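Local coordinates for protein lactococcal phage P2 ORF15 (Lactococcus phage p2, PDB 2WZP) that probably builds, as a distal tail protein, the ring at the core of the phage baseplate on which the host-recognition machinery is assembled, at residues Thr67-Gln72 and Met79-Ile84; Gln86-Phe91 and Lys155-Ile160. One frame throughout, in Å; residues are numbered along the deposited sequence.

Interaction 1: residues Thr67-Gln72 and Met79-Ile84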
ATOM      1  N   THR M  67      -7.112  -2.097  32.987  1.00 37.86           N
ATOM      2  CA  THR M  67      -8.164  -1.087  32.969  1.00 37.83           C
ATOM      3  C   THR M  67      -8.489  -0.700  34.374  1.00 42.89           C
ATOM      4  O   THR M  67      -8.466  -1.555  35.265  1.00 43.28           O
ATOM      5  CB  THR M  67      -9.403  -1.521  32.196  1.00 47.58           C
ATOM      6  OG1 THR M  67     -10.200  -0.343  31.987  1.00 54.01           O
ATOM      7  CG2 THR M  67     -10.234  -2.597  32.924  1.00 43.48           C
ATOM      8  N   ASN M  68      -8.780   0.582  34.585  1.00 40.34           N
ATOM      9  CA  ASN M  68      -9.203   1.051  35.905  1.00 40.23           C
ATOM     10  C   ASN M  68     -10.585   1.653  35.799  1.00 40.61           C
ATOM     11  O   ASN M  68     -11.029   2.328  36.735  1.00 40.83           O
ATOM     12  CB  ASN M  68      -8.214   2.043  36.500  1.00 41.86           C
ATOM     13  CG  ASN M  68      -6.992   1.376  37.023  1.00 52.93           C
ATOM     14  OD1 ASN M  68      -6.874   1.142  38.229  1.00 41.82           O
ATOM     15  ND2 ASN M  68      -6.058   1.062  36.121  1.00 42.09           N
ATOM     16  N   ASN M  69     -11.249   1.431  34.637  1.00 34.40           N
ATOM     17  CA  ASN M  69     -12.601   1.914  34.336  1.00 34.27           C
ATOM     18  C   ASN M  69     -12.724   3.395  34.670  1.00 35.93           C
ATOM     19  O   ASN M  69     -13.660   3.810  35.372  1.00 37.31           O
ATOM     20  CB  ASN M  69     -13.668   1.096  35.102  1.00 39.66           C
ATOM     21  CG  ASN M  69     -13.719  -0.342  34.694  1.00 60.60           C
ATOM     22  OD1 ASN M  69     -14.168  -0.665  33.594  1.00 53.23           O
ATOM     23  ND2 ASN M  69     -13.165  -1.221  35.533  1.00 53.04           N
ATOM     24  N   ILE M  70     -11.722   4.178  34.233  1.00 28.98           N
ATOM     25  CA  ILE M  70     -11.654   5.599  34.500  1.00 27.64           C
ATOM     26  C   ILE M  70     -12.659   6.341  33.656  1.00 32.33           C
ATOM     27  O   ILE M  70     -12.783   6.112  32.463  1.00 32.69           O
ATOM     28  CB  ILE M  70     -10.205   6.161  34.381  1.00 30.19           C
ATOM     29  CG1 ILE M  70      -9.252   5.525  35.413  1.00 29.66           C
ATOM     30  CG2 ILE M  70     -10.141   7.697  34.503  1.00 30.07           C
ATOM     31  CD1 ILE M  70      -7.786   5.643  35.013  1.00 22.15           C
ATOM     32  N   TRP M  71     -13.369   7.248  34.311  1.00 29.51           N
ATOM     33  CA  TRP M  71     -14.338   8.124  33.699  1.00 29.66           C
ATOM     34  C   TRP M  71     -13.814   9.523  33.850  1.00 31.34           C
ATOM     35  O   TRP M  71     -13.490   9.930  34.964  1.00 30.97           O
ATOM     36  CB  TRP M  71     -15.674   8.015  34.439  1.00 29.66           C
ATOM     37  CG  TRP M  71     -16.734   8.910  33.864  1.00 31.82           C
ATOM     38  CD1 TRP M  71     -17.064  10.182  34.268  1.00 34.58           C
ATOM     39  CD2 TRP M  71     -17.539   8.634  32.710  1.00 31.83           C
ATOM     40  NE1 TRP M  71     -18.050  10.696  33.456  1.00 33.61           N
ATOM     41  CE2 TRP M  71     -18.357   9.772  32.486  1.00 35.21           C
ATOM     42  CE3 TRP M  71     -17.673   7.520  31.864  1.00 33.19           C
ATOM     43  CZ2 TRP M  71     -19.287   9.828  31.451  1.00 34.73           C
ATOM     44  CZ3 TRP M  71     -18.596   7.575  30.836  1.00 35.27           C
ATOM     45  CH2 TRP M  71     -19.380   8.726  30.625  1.00 36.04           C
ATOM     46  N   GLN M  72     -13.764  10.292  32.762  1.00 27.02           N
ATOM     47  CA  GLN M  72     -13.337  11.662  32.931  1.00 25.95           C
ATOM     48  C   GLN M  72     -14.540  12.558  33.038  1.00 27.86           C
ATOM     49  O   GLN M  72     -15.452  12.480  32.214  1.00 25.87           O
ATOM     50  CB  GLN M  72     -12.395  12.108  31.811  1.00 27.47           C
ATOM     51  CG  GLN M  72     -10.932  11.658  31.944  1.00 33.23           C
ATOM     52  CD  GLN M  72     -10.119  12.089  30.732  1.00 40.21           C
ATOM     53  OE1 GLN M  72     -10.215  13.225  30.221  1.00 34.89           O
ATOM     54  NE2 GLN M  72      -9.322  11.176  30.211  1.00 17.52           N
ATOM     55  N   MET M  79     -11.675   6.879  39.125  1.00 26.82           N
ATOM     56  CA  MET M  79     -11.189   5.495  39.048  1.00 28.08           C
ATOM     57  C   MET M  79     -12.204   4.491  39.531  1.00 35.93           C
ATOM     58  O   MET M  79     -12.919   4.747  40.504  1.00 35.67           O
ATOM     59  CB  MET M  79      -9.903   5.326  39.834  1.00 30.16           C
ATOM     60  CG  MET M  79      -8.828   6.286  39.421  1.00 34.12           C
ATOM     61  SD  MET M  79      -7.270   5.893  40.254  1.00 38.63           S
ATOM     62  CE  MET M  79      -6.739   4.423  39.272  1.00 34.95           C
ATOM     63  N   GLY M  80     -12.274   3.368  38.827  1.00 35.02           N
ATOM     64  CA  GLY M  80     -13.189   2.284  39.137  1.00 35.46           C
ATOM     65  C   GLY M  80     -12.391   1.070  39.518  1.00 42.96           C
ATOM     66  O   GLY M  80     -11.310   1.186  40.121  1.00 42.61           O
ATOM     67  N   THR M  81     -12.903  -0.102  39.138  1.00 41.94           N
ATOM     68  CA  THR M  81     -12.175  -1.308  39.493  1.00 42.22           C
ATOM     69  C   THR M  81     -11.042  -1.552  38.518  1.00 44.66           C
ATOM     70  O   THR M  81     -11.199  -1.375  37.309  1.00 43.13           O
ATOM     71  CB  THR M  81     -13.085  -2.553  39.813  1.00 52.44           C
ATOM     72  OG1 THR M  81     -13.114  -3.476  38.723  1.00 57.33           O
ATOM     73  CG2 THR M  81     -14.479  -2.193  40.221  1.00 48.26           C
ATOM     74  N   ARG M  82      -9.899  -1.949  39.067  1.00 41.16           N
ATOM     75  CA  ARG M  82      -8.713  -2.294  38.313  1.00 40.01           C
ATOM     76  C   ARG M  82      -8.791  -3.772  37.918  1.00 42.78           C
ATOM     77  O   ARG M  82      -9.182  -4.629  38.718  1.00 40.80           O
ATOM     78  CB  ARG M  82      -7.471  -1.905  39.111  1.00 40.46           C
ATOM     79  CG  ARG M  82      -6.346  -2.893  39.102  1.00 53.91           C
ATOM     80  CD  ARG M  82      -5.165  -2.478  38.280  1.00 56.94           C
ATOM     81  NE  ARG M  82      -4.180  -3.541  38.409  1.00 67.38           N
ATOM     82  CZ  ARG M  82      -3.062  -3.457  39.123  1.00 81.76           C
ATOM     83  NH1 ARG M  82      -2.253  -4.507  39.225  1.00 68.15           N
ATOM     84  NH2 ARG M  82      -2.729  -2.314  39.725  1.00 63.32           N
ATOM     85  N   SER M  83      -8.490  -4.046  36.649  1.00 40.18           N
ATOM     86  CA  SER M  83      -8.571  -5.375  36.063  1.00 39.35           C
ATOM     87  C   SER M  83      -7.428  -5.578  35.088  1.00 41.74           C
ATOM     88  O   SER M  83      -7.131  -4.683  34.307  1.00 42.80           O
ATOM     89  CB  SER M  83      -9.899  -5.511  35.322  1.00 44.33           C
ATOM     90  OG  SER M  83     -10.182  -6.854  34.984  1.00 59.16           O
ATOM     91  N   ILE M  84      -6.778  -6.739  35.144  1.00 36.74           N
ATOM     92  CA  ILE M  84      -5.697  -7.131  34.248  1.00 35.42           C
ATOM     93  C   ILE M  84      -6.260  -8.106  33.221  1.00 39.53           C
ATOM     94  O   ILE M  84      -7.121  -8.926  33.540  1.00 39.71           O
ATOM     95  CB  ILE M  84      -4.462  -7.692  35.046  1.00 37.64           C
ATOM     96  CG1 ILE M  84      -3.372  -6.651  35.131  1.00 38.17           C
ATOM     97  CG2 ILE M  84      -3.864  -9.013  34.522  1.00 36.36           C
ATOM     98  CD1 ILE M  84      -3.449  -5.867  36.285  1.00 44.17           C
TER
HETATM   99  O   HOH W   1      -8.331   1.652  40.647  1.00 58.53           O
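N68 lays CB, CG and OD1 of its side chain against M79 and R82. Its CG lies anti to the carbonyl carbon (chi1 -76°), which carries the amide alongside both partners, all three side chains running the same way. At the root, N68 CB meets the methyl of M79, 3.9 Å from M79 CE. One atom further, N68 CG sits between that methyl and R82 CB. At the tip, N68 OD1 lies against R82 CB and M79 CE and accepts a hydrogen bond from a water at 2.9 Å; the same water donates to G80 O, tying the amide oxygen to the opposite backbone. The segments are the two legs of a long beta-hairpin arm, caught where its regular pairing lapses between strands 64-67 and 83-85 at the base and strands 71-73 and 76-78 at the tip. At the base T67 and S83 form an antiparallel hydrogen-bonded pair, with S83 N 2.8 Å from T67 O. Past it, G80 N donates to N68 O. N69, in the left-handed backbone region, sends ND2 to T81 O at 2.7 Å, a weak, bent bond (130°). Toward the tip, I70 CG1 packs alongside M79 CG; nearer the base, A136 of a second subunit packs against N68.

Interaction 2: residues Gln86-Phe91 and Lys155-Ile160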
ATOM      1  N   GLN M  86      -4.686 -10.718  30.272  1.00 34.90           N
ATOM      2  CA  GLN M  86      -3.495 -11.348  29.719  1.00 35.53           C
ATOM      3  C   GLN M  86      -3.774 -11.688  28.257  1.00 40.99           C
ATOM      4  O   GLN M  86      -4.725 -12.425  27.978  1.00 42.03           O
ATOM      5  CB  GLN M  86      -3.109 -12.600  30.531  1.00 36.53           C
ATOM      6  CG  GLN M  86      -2.660 -12.280  31.972  1.00 29.54           C
ATOM      7  CD  GLN M  86      -1.291 -11.684  32.034  1.00 42.94           C
ATOM      8  OE1 GLN M  86      -0.690 -11.321  31.022  1.00 42.47           O
ATOM      9  NE2 GLN M  86      -0.755 -11.572  33.232  1.00 39.05           N
ATOM     10  N   PRO M  87      -3.022 -11.125  27.293  1.00 37.64           N
ATOM     11  CA  PRO M  87      -3.321 -11.425  25.884  1.00 37.58           C
ATOM     12  C   PRO M  87      -2.926 -12.835  25.488  1.00 40.46           C
ATOM     13  O   PRO M  87      -2.096 -13.445  26.170  1.00 40.28           O
ATOM     14  CB  PRO M  87      -2.500 -10.379  25.122  1.00 39.08           C
ATOM     15  CG  PRO M  87      -1.376 -10.051  26.008  1.00 42.76           C
ATOM     16  CD  PRO M  87      -1.891 -10.179  27.413  1.00 39.11           C
ATOM     17  N   GLN M  88      -3.497 -13.337  24.374  1.00 35.32           N
ATOM     18  CA  GLN M  88      -3.142 -14.645  23.821  1.00 33.73           C
ATOM     19  C   GLN M  88      -1.698 -14.601  23.345  1.00 37.62           C
ATOM     20  O   GLN M  88      -1.209 -13.527  22.966  1.00 38.10           O
ATOM     21  CB  GLN M  88      -3.992 -14.961  22.595  1.00 33.75           C
ATOM     22  CG  GLN M  88      -5.453 -15.177  22.853  1.00 23.33           C
ATOM     23  CD  GLN M  88      -6.114 -15.526  21.564  1.00 38.44           C
ATOM     24  OE1 GLN M  88      -5.854 -14.924  20.505  1.00 42.39           O
ATOM     25  NE2 GLN M  88      -7.014 -16.481  21.624  1.00 26.36           N
ATOM     26  N   ILE M  89      -1.023 -15.757  23.339  1.00 33.37           N
ATOM     27  CA  ILE M  89       0.334 -15.830  22.828  1.00 32.30           C
ATOM     28  C   ILE M  89       0.320 -16.567  21.510  1.00 36.21           C
ATOM     29  O   ILE M  89      -0.076 -17.734  21.428  1.00 35.02           O
ATOM     30  CB  ILE M  89       1.408 -16.407  23.791  1.00 34.66           C
ATOM     31  CG1 ILE M  89       1.251 -15.865  25.223  1.00 35.37           C
ATOM     32  CG2 ILE M  89       2.817 -16.108  23.224  1.00 33.79           C
ATOM     33  CD1 ILE M  89       2.178 -16.542  26.325  1.00 43.60           C
ATOM     34  N   GLU M  90       0.759 -15.872  20.478  1.00 33.68           N
ATOM     35  CA  GLU M  90       0.913 -16.462  19.174  1.00 32.79           C
ATOM     36  C   GLU M  90       2.408 -16.599  18.928  1.00 35.91           C
ATOM     37  O   GLU M  90       3.172 -15.690  19.227  1.00 35.73           O
ATOM     38  CB  GLU M  90       0.246 -15.612  18.114  1.00 34.05           C
ATOM     39  CG  GLU M  90       0.250 -16.266  16.747  1.00 45.67           C
ATOM     40  CD  GLU M  90      -0.256 -15.357  15.663  1.00 67.91           C
ATOM     41  OE1 GLU M  90       0.511 -15.084  14.714  1.00 76.92           O
ATOM     42  OE2 GLU M  90      -1.417 -14.904  15.767  1.00 72.06           O
ATOM     43  N   PHE M  91       2.823 -17.770  18.468  1.00 31.33           N
ATOM     44  CA  PHE M  91       4.208 -18.064  18.138  1.00 29.30           C
ATOM     45  C   PHE M  91       4.266 -18.521  16.674  1.00 33.43           C
ATOM     46  O   PHE M  91       3.266 -18.988  16.123  1.00 33.18           O
ATOM     47  CB  PHE M  91       4.712 -19.239  18.986  1.00 29.22           C
ATOM     48  CG  PHE M  91       4.920 -19.011  20.457  1.00 28.57           C
ATOM     49  CD1 PHE M  91       6.107 -18.465  20.930  1.00 29.29           C
ATOM     50  CD2 PHE M  91       3.991 -19.473  21.384  1.00 28.86           C
ATOM     51  CE1 PHE M  91       6.333 -18.324  22.296  1.00 29.41           C
ATOM     52  CE2 PHE M  91       4.222 -19.347  22.753  1.00 30.21           C
ATOM     53  CZ  PHE M  91       5.390 -18.767  23.201  1.00 28.17           C
ATOM     54  N   LYS M 155       1.680 -21.102  12.286  1.00 29.37           N
ATOM     55  CA  LYS M 155       1.321 -20.209  13.390  1.00 30.40           C
ATOM     56  C   LYS M 155       0.523 -20.980  14.426  1.00 35.74           C
ATOM     57  O   LYS M 155      -0.425 -21.681  14.067  1.00 36.54           O
ATOM     58  CB  LYS M 155       0.485 -19.016  12.899  1.00 34.31           C
ATOM     59  CG  LYS M 155       1.196 -18.135  11.899  1.00 60.18           C
ATOM     60  CD  LYS M 155       2.311 -17.239  12.440  1.00 70.57           C
ATOM     61  CE  LYS M 155       2.550 -16.178  11.377  1.00 82.82           C
ATOM     62  NZ  LYS M 155       1.472 -15.134  11.326  1.00 86.96           N
ATOM     63  N   ILE M 156       0.920 -20.884  15.707  1.00 31.42           N
ATOM     64  CA  ILE M 156       0.217 -21.514  16.822  1.00 30.52           C
ATOM     65  C   ILE M 156      -0.226 -20.412  17.800  1.00 33.39           C
ATOM     66  O   ILE M 156       0.546 -19.477  18.031  1.00 34.09           O
ATOM     67  CB  ILE M 156       1.034 -22.666  17.464  1.00 33.50           C
ATOM     68  CG1 ILE M 156       0.127 -23.615  18.280  1.00 32.51           C
ATOM     69  CG2 ILE M 156       2.275 -22.187  18.255  1.00 35.22           C
ATOM     70  CD1 ILE M 156       0.784 -24.842  18.821  1.00 27.26           C
ATOM     71  N   THR M 157      -1.481 -20.469  18.287  1.00 27.60           N
ATOM     72  CA  THR M 157      -2.053 -19.478  19.218  1.00 26.93           C
ATOM     73  C   THR M 157      -2.612 -20.171  20.450  1.00 30.74           C
ATOM     74  O   THR M 157      -3.324 -21.177  20.342  1.00 28.41           O
ATOM     75  CB  THR M 157      -3.141 -18.626  18.565  1.00 29.75           C
ATOM     76  OG1 THR M 157      -2.687 -18.134  17.311  1.00 35.66           O
ATOM     77  CG2 THR M 157      -3.626 -17.481  19.453  1.00 20.41           C
ATOM     78  N   PHE M 158      -2.320 -19.588  21.616  1.00 27.51           N
ATOM     79  CA  PHE M 158      -2.770 -20.122  22.875  1.00 26.25           C
ATOM     80  C   PHE M 158      -3.569 -19.147  23.653  1.00 31.44           C
ATOM     81  O   PHE M 158      -3.179 -17.983  23.807  1.00 31.08           O
ATOM     82  CB  PHE M 158      -1.576 -20.521  23.751  1.00 26.89           C
ATOM     83  CG  PHE M 158      -0.775 -21.679  23.233  1.00 27.10           C
ATOM     84  CD1 PHE M 158      -1.157 -22.986  23.505  1.00 26.94           C
ATOM     85  CD2 PHE M 158       0.406 -21.467  22.526  1.00 28.82           C
ATOM     86  CE1 PHE M 158      -0.397 -24.064  23.039  1.00 26.83           C
ATOM     87  CE2 PHE M 158       1.180 -22.552  22.083  1.00 29.95           C
ATOM     88  CZ  PHE M 158       0.764 -23.840  22.336  1.00 26.27           C
ATOM     89  N   ASP M 159      -4.636 -19.665  24.252  1.00 28.58           N
ATOM     90  CA  ASP M 159      -5.433 -18.946  25.228  1.00 27.96           C
ATOM     91  C   ASP M 159      -4.697 -19.128  26.552  1.00 29.84           C
ATOM     92  O   ASP M 159      -4.176 -20.197  26.825  1.00 27.42           O
ATOM     93  CB  ASP M 159      -6.836 -19.550  25.342  1.00 29.71           C
ATOM     94  CG  ASP M 159      -7.844 -19.015  24.347  1.00 38.89           C
ATOM     95  OD1 ASP M 159      -7.847 -17.769  24.110  1.00 42.75           O
ATOM     96  OD2 ASP M 159      -8.750 -19.797  23.942  1.00 34.63           O
ATOM     97  N   ILE M 160      -4.657 -18.083  27.358  1.00 28.32           N
ATOM     98  CA  ILE M 160      -4.029 -18.049  28.681  1.00 27.38           C
ATOM     99  C   ILE M 160      -4.990 -18.598  29.729  1.00 30.88           C
ATOM    100  O   ILE M 160      -6.176 -18.247  29.728  1.00 30.09           O
ATOM    101  CB  ILE M 160      -3.667 -16.573  29.034  1.00 30.15           C
ATOM    102  CG1 ILE M 160      -2.796 -15.867  27.956  1.00 29.18           C
ATOM    103  CG2 ILE M 160      -3.104 -16.429  30.455  1.00 33.48           C
ATOM    104  CD1 ILE M 160      -1.371 -16.342  27.718  1.00 28.99           C
TER
HETATM  105  O   HOH W   2      -3.735 -15.326  16.854  1.00 45.58           O
HETATM  106  O   HOH W   3       0.788 -12.702  12.618  1.00 64.05           O
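Strand 89-91 runs antiparallel to strand 155-160, their axes 4.7 Å apart at an angle of 163°, with I89-F158 and F91-I156 as hydrogen-bonded pairs and E90-T157 as the non-hydrogen-bonded pair between them. This is part of the antiparallel sheet of the N-terminal domain, in which strand 153-163 lies between strands 89-95 and 130-140. The I89, F91, I156 and F158 side chains share the buried, apolar face. There F91 CB packs on I156 CG2 at 3.9 Å, while F91 CD2 comes to the edge of the F158 ring, near its plane. I89 CG2, from the same strand, lies above one face of the F91 ring near its rim, and the F91 ring also stacks with that of F56. At the end of the pairing I160 turns toward the other segment: its CD1 meets I89 CG1 at 3.7 Å, the two side chains crossing at about a right angle, and its CG2 touches Q86 CB.

E90 and T157 occupy the other face, which is polar. Extended throughout, with CG swung opposite the backbone N (chi1 -174°), the E90 side chain carries its carboxylate out to K155; the salt bridge is long, 3.5 Å from E90 OE1 to K155 NZ, and a water bridges the same two atoms. A second water donates to both E90 OE2 and T157 OG1, a hydroxyl that is also hydrogen-bonded to D139. Q88 NE2 donates an almost straight bond of 2.9 Å to D159 OD1, with the oxygen in the amide plane of Q88 but the amide nitrogen well above the carboxylate plane.

Overall arrangement
Interaction 1 holds the two legs of the arm together before the chain runs on from strand 83-85 into strand 89-95, where interaction 2 begins; their centres are 25 Å apart. Interaction 2 joins segments 64 residues apart inside the main sheet of the N-terminal domain and is partly buried, its aromatic and aliphatic face backed by a polar, water-bridged one. Interaction 1 is local and lies at the surface. Both use backbone hydrogen bonds, but interaction 1 has little apolar packing and adds asparagine amides and a water, where interaction 2 adds an apolar core and a salt bridge. The two meet between subunits: I70 of the arm packs on I160 of a second subunit, and Q72 OE1 accepts from Q86 N there, consistent with the arm linking neighbours in the ring.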